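Local coordinates for protein alcohol dehydrogenase, zinc-containing (Streptococcus pneumoniae serotype 2, PDB 5YLN) that probably oxidises alcohols to aldehydes or ketones with NAD+, as a zinc-dependent member of the medium-chain alcohol dehydrogenase family, at residues 34-39 against 86-91; 183-188 against 209-214; 190-193 against 198-201. All coordinates share one frame; numbering follows the deposited sequence.

Interaction 1 of 3, residues 34-39 against 86-91; sequences VRIVKT and VLISCV
Ile88 meets Val34 and Ile36 through a single methyl, inside the GroES-like domain that carries both zinc sites of this alcohol dehydrogenase. Its CD1 lies 4.0 Å from Val34 CG1, the two side chains reaching toward each other tip to tip, and 4.0 Å from CD1 of Ile36, whose side chain crosses that of Ile88 at about a right angle. One terminal carbon thus touches two residues spaced by two along strand 33-39. Each side chain has its own way there. Val34 sends CG1 straight across, anti to the backbone N (chi1 178°), whereas Ile36 starts off to one side and brings only its CD1 to the contact.

No hydrogen bond links the two segments. Strand 66-72 pairs antiparallel with both 33-39 and 85-88, so the contact spans two strands that share a neighbour. Leu128 touches both isoleucines, and Leu137 and Met123 add further apolar surface around Ile88. The side chain of zinc ligand His64 is about 8 Å from that of Ile88. Just past the strand, the chain turns in an ST turn, where Val91 N donates to Ser89 OG over 3.1 Å at 169°.

Interaction 2 of 3, residues 183-188 against 209-214; sequences VGLAAL and LETALS
A glycine-rich turn that fits the GxGxxG pattern of Rossmann folds leads into helix 182-191, and this contact sets that helix beside helix 206-214, the next one along the chain. Gly184, the last glycine of the pattern, lies in the first helix, in a domain that in this family generally binds NAD+. The two helical segments run nearly the same way, at 21°, with axes 10.5 Å apart, as expected of helices covering one face of a parallel sheet.

Ala212 is the meeting point. Two leucines, three residues apart on helix 182-191, converge on it, and because its side chain is a single methyl they reach the backbone beneath. Leu185 comes with CD2, 3.9 Å from Ala212 CA and 4.1 Å from its CB. Leu188 starts differently: its CG stands anti to the backbone N (chi1 174°), where that of Leu185 lies beside it, and its CD2 approaches CB of Ala212 to 4.0 Å. The second methyl of Leu185, CD1, widens the contact by touching Thr211 CG2 at 4.3 Å. The hydroxyl of Thr211 serves its own helix, bonded to the carbonyl oxygen of Asn207.

No hydrogen bond passes between 183-188 and 209-214, where apolar packing joins the helices. Phe215, just beyond the second helix, touches both leucines, while Met201 of strand 198-203 lies against Leu188 and Ala212 from the sheet. At the C-terminal side of the contact, Leu188 CD2 comes within 3.4 Å of the carbonyl oxygen of Ala212.

Interaction 3 of 3, residues 190-193 against 198-201; sequences TAQF and KLIM
Leu199 puts one methyl on Ala191 and the other on Gln192, closing the helix-to-strand half of a beta-alpha-beta unit made of strand 174-178, helix 182-191 and strand 198-203. The leucine points from the strand toward the end of the helix, and the fork at its CG divides the work. CD2 rests 3.9 Å from CB of Ala191, a plain methyl-to-methyl contact. CD1 goes to the neighbouring glutamine and lies 3.5 Å from Gln192 CG, with CD of the amide group farther off at 4.2 Å. The first torsion of Leu199, -91°, departs from the usual staggered value near -60°, and in this rotation the two methyls meet two successive residues.

Gln192 plays a double part. Its CG is anti to the carbonyl carbon (chi1 -70°) and its chain is extended beyond that atom, which lays CG against Leu199 CD1 and carries the amide past it. There NE2 donates to the carbonyl oxygens of Leu188 and Phe215, tying the end of one helix to the chain that follows the next.

Farther out, Val164 of helix 157-165 touches Ala191, while Val175 and Ile177 of strand 174-178 touch Leu199. The contact therefore lies between helix 182-191 and the parallel sheet, with strand 198-203 running between strands 174-178 and 219-222.

Interactions 2 and 3 belong to one region of the Rossmann-type domain. They share helix 182-191, their centres are 9 Å apart, and they touch directly, as where Leu188 CD1 meets Leu199 CD1 at 3.7 Å. One sets helix beside helix, the other helix against sheet. Interaction 1, in the zinc-bearing domain across the chain's centre, lies about 25 Å and 28 Å from them between centres and joins strands. Interactions 1 and 3 are buried, the latter with Gln192 at its edge, whereas interaction 2 is only partly buried. No hydrogen bond crosses any pair; interaction 1 is methyl on methyl, interaction 2 adds a methyl against a backbone carbonyl, and interaction 3 uses a glutamine's aliphatic part.

Interaction 1 of 3, residues 34-39 against 86-91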
loop_
_atom_site.group_PDB
_atom_site.type_symbol
_atom_site.label_atom_id
_atom_site.label_comp_id
_atom_site.label_asym_id
_atom_site.label_seq_id
_atom_site.Cartn_x
_atom_site.Cartn_y
_atom_site.Cartn_z
ATOM N N VAL A 34 13.415 32.552 14.674
ATOM C CA VAL A 34 12.857 33.156 13.471
ATOM C C VAL A 34 11.742 34.114 13.866
ATOM O O VAL A 34 10.914 33.798 14.728
ATOM C CB VAL A 34 12.350 32.070 12.494
ATOM C CG1 VAL A 34 11.717 32.693 11.268
ATOM C CG2 VAL A 34 13.499 31.153 12.084
ATOM N N ARG A 35 11.733 35.291 13.245
ATOM C CA ARG A 35 10.621 36.227 13.373
ATOM C C ARG A 35 9.580 35.902 12.308
ATOM O O ARG A 35 9.873 35.989 11.108
ATOM C CB ARG A 35 11.094 37.672 13.225
ATOM C CG ARG A 35 9.932 38.647 13.064
ATOM C CD ARG A 35 10.336 40.110 13.299
ATOM N NE ARG A 35 11.448 40.542 12.451
ATOM C CZ ARG A 35 11.325 40.892 11.173
ATOM N NH1 ARG A 35 10.139 40.836 10.574
ATOM N NH2 ARG A 35 12.392 41.291 10.484
ATOM N N ILE A 36 8.373 35.520 12.739
ATOM C CA ILE A 36 7.336 35.155 11.780
ATOM C C ILE A 36 6.893 36.397 11.017
ATOM O O ILE A 36 6.592 37.441 11.613
ATOM C CB ILE A 36 6.140 34.480 12.474
ATOM C CG1 ILE A 36 6.542 33.187 13.187
ATOM C CG2 ILE A 36 5.045 34.189 11.470
ATOM C CD1 ILE A 36 7.141 32.140 12.283
ATOM N N VAL A 37 6.872 36.292 9.691
ATOM C CA VAL A 37 6.321 37.330 8.818
ATOM C C VAL A 37 4.874 37.026 8.448
ATOM O O VAL A 37 4.011 37.893 8.565
ATOM C CB VAL A 37 7.202 37.493 7.556
ATOM C CG1 VAL A 37 6.518 38.372 6.520
ATOM C CG2 VAL A 37 8.568 38.065 7.926
ATOM N N LYS A 38 4.592 35.794 8.009
ATOM C CA LYS A 38 3.253 35.392 7.604
ATOM C C LYS A 38 3.023 33.932 7.960
ATOM O O LYS A 38 3.945 33.121 7.929
ATOM C CB LYS A 38 3.020 35.594 6.104
ATOM C CG LYS A 38 2.651 37.008 5.717
ATOM C CD LYS A 38 2.732 37.201 4.207
ATOM C CE LYS A 38 2.601 38.689 3.873
ATOM N NZ LYS A 38 2.407 38.927 2.432
ATOM N N THR A 39 1.786 33.606 8.311
ATOM C CA THR A 39 1.446 32.251 8.713
ATOM C C THR A 39 0.042 31.949 8.199
ATOM O O THR A 39 -0.572 32.761 7.496
ATOM C CB THR A 39 1.566 32.088 10.239
ATOM O OG1 THR A 39 1.494 30.705 10.586
ATOM C CG2 THR A 39 0.442 32.867 11.001
ATOM N N VAL A 86 13.356 33.305 4.977
ATOM C CA VAL A 86 13.321 31.853 4.807
ATOM C C VAL A 86 11.927 31.270 5.034
ATOM O O VAL A 86 11.075 31.855 5.710
ATOM C CB VAL A 86 14.359 31.150 5.722
ATOM C CG1 VAL A 86 15.799 31.509 5.289
ATOM C CG2 VAL A 86 14.113 31.483 7.175
ATOM N N LEU A 87 11.699 30.122 4.406
ATOM C CA LEU A 87 10.533 29.286 4.641
ATOM C C LEU A 87 10.824 28.273 5.740
ATOM O O LEU A 87 11.926 27.721 5.822
ATOM C CB LEU A 87 10.132 28.558 3.358
ATOM C CG LEU A 87 9.255 27.309 3.509
ATOM C CD1 LEU A 87 7.762 27.629 3.547
ATOM C CD2 LEU A 87 9.586 26.270 2.436
ATOM N N ILE A 88 9.824 28.020 6.582
ATOM C CA ILE A 88 9.931 27.046 7.662
ATOM C C ILE A 88 9.001 25.886 7.335
ATOM O O ILE A 88 7.780 26.069 7.209
ATOM C CB ILE A 88 9.591 27.645 9.033
ATOM C CG1 ILE A 88 10.233 29.031 9.204
ATOM C CG2 ILE A 88 10.057 26.703 10.140
ATOM C CD1 ILE A 88 9.249 30.103 9.558
ATOM N N SER A 89 9.585 24.696 7.210
ATOM C CA SER A 89 8.807 23.482 7.010
ATOM C C SER A 89 8.042 23.111 8.278
ATOM O O SER A 89 8.470 23.402 9.396
ATOM C CB SER A 89 9.743 22.331 6.593
ATOM O OG SER A 89 9.101 21.086 6.711
ATOM N N CYS A 90 6.895 22.453 8.098
ATOM C CA CYS A 90 6.137 21.993 9.257
ATOM C C CYS A 90 6.832 20.860 10.000
ATOM O O CYS A 90 6.448 20.553 11.134
ATOM C CB CYS A 90 4.724 21.562 8.836
ATOM S SG CYS A 90 4.655 20.155 7.680
ATOM N N VAL A 91 7.867 20.263 9.410
ATOM C CA VAL A 91 8.550 19.098 9.956
ATOM C C VAL A 91 9.997 19.464 10.263
ATOM O O VAL A 91 10.684 20.035 9.411
ATOM C CB VAL A 91 8.489 17.920 8.961
ATOM C CG1 VAL A 91 9.540 16.877 9.302
ATOM C CG2 VAL A 91 7.079 17.309 8.946
#

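Interaction 2 of 3, residues 183-188 against 209-214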
loop_
_atom_site.group_PDB
_atom_site.type_symbol
_atom_site.label_atom_id
_atom_site.label_comp_id
_atom_site.label_asym_id
_atom_site.label_seq_id
_atom_site.Cartn_x
_atom_site.Cartn_y
_atom_site.Cartn_z
ATOM N N VAL A 183 -6.711 20.484 1.510
ATOM C CA VAL A 183 -5.723 19.455 1.160
ATOM C C VAL A 183 -6.094 18.786 -0.158
ATOM O O VAL A 183 -5.223 18.446 -0.972
ATOM C CB VAL A 183 -5.574 18.423 2.292
ATOM C CG1 VAL A 183 -4.588 17.309 1.877
ATOM C CG2 VAL A 183 -5.108 19.105 3.582
ATOM N N GLY A 184 -7.393 18.619 -0.409
ATOM C CA GLY A 184 -7.814 18.064 -1.683
ATOM C C GLY A 184 -7.441 18.951 -2.856
ATOM O O GLY A 184 -6.982 18.461 -3.894
ATOM N N LEU A 185 -7.637 20.267 -2.711
ATOM C CA LEU A 185 -7.253 21.200 -3.767
ATOM C C LEU A 185 -5.742 21.229 -3.957
ATOM O O LEU A 185 -5.255 21.315 -5.091
ATOM C CB LEU A 185 -7.789 22.597 -3.460
ATOM C CG LEU A 185 -9.313 22.669 -3.571
ATOM C CD1 LEU A 185 -9.918 23.985 -3.002
ATOM C CD2 LEU A 185 -9.719 22.430 -5.043
ATOM N N ALA A 186 -4.985 21.145 -2.858
ATOM C CA ALA A 186 -3.531 21.116 -2.958
ATOM C C ALA A 186 -3.053 19.888 -3.731
ATOM O O ALA A 186 -2.134 19.980 -4.558
ATOM C CB ALA A 186 -2.919 21.148 -1.559
ATOM N N ALA A 187 -3.668 18.732 -3.472
ATOM C CA ALA A 187 -3.370 17.529 -4.245
ATOM C C ALA A 187 -3.770 17.693 -5.709
ATOM O O ALA A 187 -3.093 17.178 -6.609
ATOM C CB ALA A 187 -4.098 16.335 -3.633
ATOM N N LEU A 188 -4.896 18.367 -5.953
ATOM C CA LEU A 188 -5.344 18.628 -7.312
ATOM C C LEU A 188 -4.307 19.437 -8.090
ATOM O O LEU A 188 -4.016 19.133 -9.254
ATOM C CB LEU A 188 -6.678 19.364 -7.268
ATOM C CG LEU A 188 -7.258 19.861 -8.592
ATOM C CD1 LEU A 188 -7.512 18.703 -9.574
ATOM C CD2 LEU A 188 -8.555 20.638 -8.323
ATOM N N LEU A 209 -16.750 22.003 -5.450
ATOM C CA LEU A 209 -16.533 21.329 -6.732
ATOM C C LEU A 209 -16.319 22.333 -7.865
ATOM O O LEU A 209 -15.459 22.127 -8.729
ATOM C CB LEU A 209 -17.697 20.385 -7.054
ATOM C CG LEU A 209 -17.804 19.075 -6.248
ATOM C CD1 LEU A 209 -19.067 18.287 -6.622
ATOM C CD2 LEU A 209 -16.572 18.206 -6.399
ATOM N N GLU A 210 -17.087 23.428 -7.874
ATOM C CA GLU A 210 -16.889 24.472 -8.876
ATOM C C GLU A 210 -15.497 25.081 -8.774
ATOM O O GLU A 210 -14.848 25.333 -9.792
ATOM C CB GLU A 210 -17.958 25.560 -8.732
ATOM C CG GLU A 210 -19.241 25.263 -9.484
ATOM C CD GLU A 210 -19.022 25.135 -10.989
ATOM O OE1 GLU A 210 -18.545 26.108 -11.624
ATOM O OE2 GLU A 210 -19.330 24.056 -11.541
ATOM N N THR A 211 -15.023 25.330 -7.554
ATOM C CA THR A 211 -13.652 25.806 -7.391
ATOM C C THR A 211 -12.654 24.764 -7.909
ATOM O O THR A 211 -11.627 25.114 -8.499
ATOM C CB THR A 211 -13.391 26.139 -5.916
ATOM O OG1 THR A 211 -14.292 27.166 -5.477
ATOM C CG2 THR A 211 -11.951 26.614 -5.704
ATOM N N ALA A 212 -12.952 23.474 -7.715
ATOM C CA ALA A 212 -12.033 22.432 -8.170
ATOM C C ALA A 212 -11.866 22.472 -9.686
ATOM O O ALA A 212 -10.746 22.386 -10.201
ATOM C CB ALA A 212 -12.527 21.059 -7.714
ATOM N N LEU A 213 -12.976 22.611 -10.415
ATOM C CA LEU A 213 -12.896 22.794 -11.861
ATOM C C LEU A 213 -12.070 24.025 -12.214
ATOM O O LEU A 213 -11.279 23.994 -13.164
ATOM C CB LEU A 213 -14.299 22.894 -12.458
ATOM C CG LEU A 213 -15.213 21.664 -12.321
ATOM C CD1 LEU A 213 -16.587 21.933 -12.941
ATOM C CD2 LEU A 213 -14.591 20.440 -12.947
ATOM N N SER A 214 -12.217 25.110 -11.443
ATOM C CA SER A 214 -11.373 26.285 -11.648
ATOM C C SER A 214 -9.899 25.945 -11.500
ATOM O O SER A 214 -9.050 26.533 -12.177
ATOM C CB SER A 214 -11.724 27.396 -10.652
ATOM O OG SER A 214 -12.735 28.221 -11.164
#

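Interaction 3 of 3, residues 190-193 against 198-201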
loop_
_atom_site.group_PDB
_atom_site.type_symbol
_atom_site.label_atom_id
_atom_site.label_comp_id
_atom_site.label_asym_id
_atom_site.label_seq_id
_atom_site.Cartn_x
_atom_site.Cartn_y
_atom_site.Cartn_z
ATOM N N THR A 190 -0.976 19.751 -7.535
ATOM C CA THR A 190 0.275 19.051 -7.780
ATOM C C THR A 190 0.092 17.784 -8.606
ATOM O O THR A 190 1.057 17.342 -9.238
ATOM C CB THR A 190 0.979 18.727 -6.457
ATOM O OG1 THR A 190 0.159 17.860 -5.659
ATOM C CG2 THR A 190 1.262 20.012 -5.686
ATOM N N ALA A 191 -1.112 17.194 -8.626
ATOM C CA ALA A 191 -1.342 16.050 -9.505
ATOM C C ALA A 191 -1.198 16.442 -10.962
ATOM O O ALA A 191 -0.944 15.584 -11.811
ATOM C CB ALA A 191 -2.731 15.436 -9.295
ATOM N N GLN A 192 -1.437 17.715 -11.282
ATOM C CA GLN A 192 -1.321 18.152 -12.664
ATOM C C GLN A 192 0.124 18.224 -13.145
ATOM O O GLN A 192 0.346 18.318 -14.352
ATOM C CB GLN A 192 -2.023 19.495 -12.836
ATOM C CG GLN A 192 -3.519 19.368 -12.731
ATOM C CD GLN A 192 -4.252 20.703 -12.551
ATOM O OE1 GLN A 192 -4.476 21.429 -13.512
ATOM N NE2 GLN A 192 -4.650 21.004 -11.323
ATOM N N PHE A 193 1.108 18.183 -12.243
ATOM C CA PHE A 193 2.495 18.014 -12.682
ATOM C C PHE A 193 2.678 16.746 -13.509
ATOM O O PHE A 193 3.615 16.676 -14.306
ATOM C CB PHE A 193 3.454 17.936 -11.487
ATOM C CG PHE A 193 3.664 19.243 -10.754
ATOM C CD1 PHE A 193 3.671 20.450 -11.431
ATOM C CD2 PHE A 193 3.892 19.248 -9.379
ATOM C CE1 PHE A 193 3.882 21.640 -10.747
ATOM C CE2 PHE A 193 4.096 20.432 -8.695
ATOM C CZ PHE A 193 4.095 21.629 -9.381
ATOM N N LYS A 198 -7.617 12.050 -16.351
ATOM C CA LYS A 198 -8.838 12.406 -15.640
ATOM C C LYS A 198 -8.498 12.769 -14.207
ATOM O O LYS A 198 -7.790 12.029 -13.511
ATOM C CB LYS A 198 -9.857 11.262 -15.664
ATOM C CG LYS A 198 -10.491 11.053 -17.021
ATOM C CD LYS A 198 -11.646 10.080 -16.963
ATOM C CE LYS A 198 -12.416 10.111 -18.270
ATOM N NZ LYS A 198 -11.597 9.664 -19.425
ATOM N N LEU A 199 -8.991 13.921 -13.788
ATOM C CA LEU A 199 -8.883 14.422 -12.428
ATOM C C LEU A 199 -10.310 14.678 -11.978
ATOM O O LEU A 199 -10.890 15.725 -12.290
ATOM C CB LEU A 199 -8.053 15.691 -12.357
ATOM C CG LEU A 199 -6.566 15.535 -12.127
ATOM C CD1 LEU A 199 -5.889 16.882 -12.346
ATOM C CD2 LEU A 199 -6.340 15.047 -10.734
ATOM N N ILE A 200 -10.864 13.718 -11.258
ATOM C CA ILE A 200 -12.263 13.730 -10.870
ATOM C C ILE A 200 -12.343 14.209 -9.421
ATOM O O ILE A 200 -11.846 13.541 -8.507
ATOM C CB ILE A 200 -12.877 12.338 -11.049
ATOM C CG1 ILE A 200 -12.572 11.836 -12.467
ATOM C CG2 ILE A 200 -14.370 12.377 -10.741
ATOM C CD1 ILE A 200 -12.701 10.330 -12.661
ATOM N N MET A 201 -12.926 15.384 -9.195
ATOM C CA MET A 201 -13.131 15.852 -7.831
ATOM C C MET A 201 -14.478 15.352 -7.338
ATOM O O MET A 201 -15.492 15.500 -8.029
ATOM C CB MET A 201 -13.064 17.378 -7.730
ATOM C CG MET A 201 -12.995 17.902 -6.275
ATOM S SD MET A 201 -11.356 17.736 -5.494
ATOM C CE MET A 201 -10.375 17.889 -6.938
#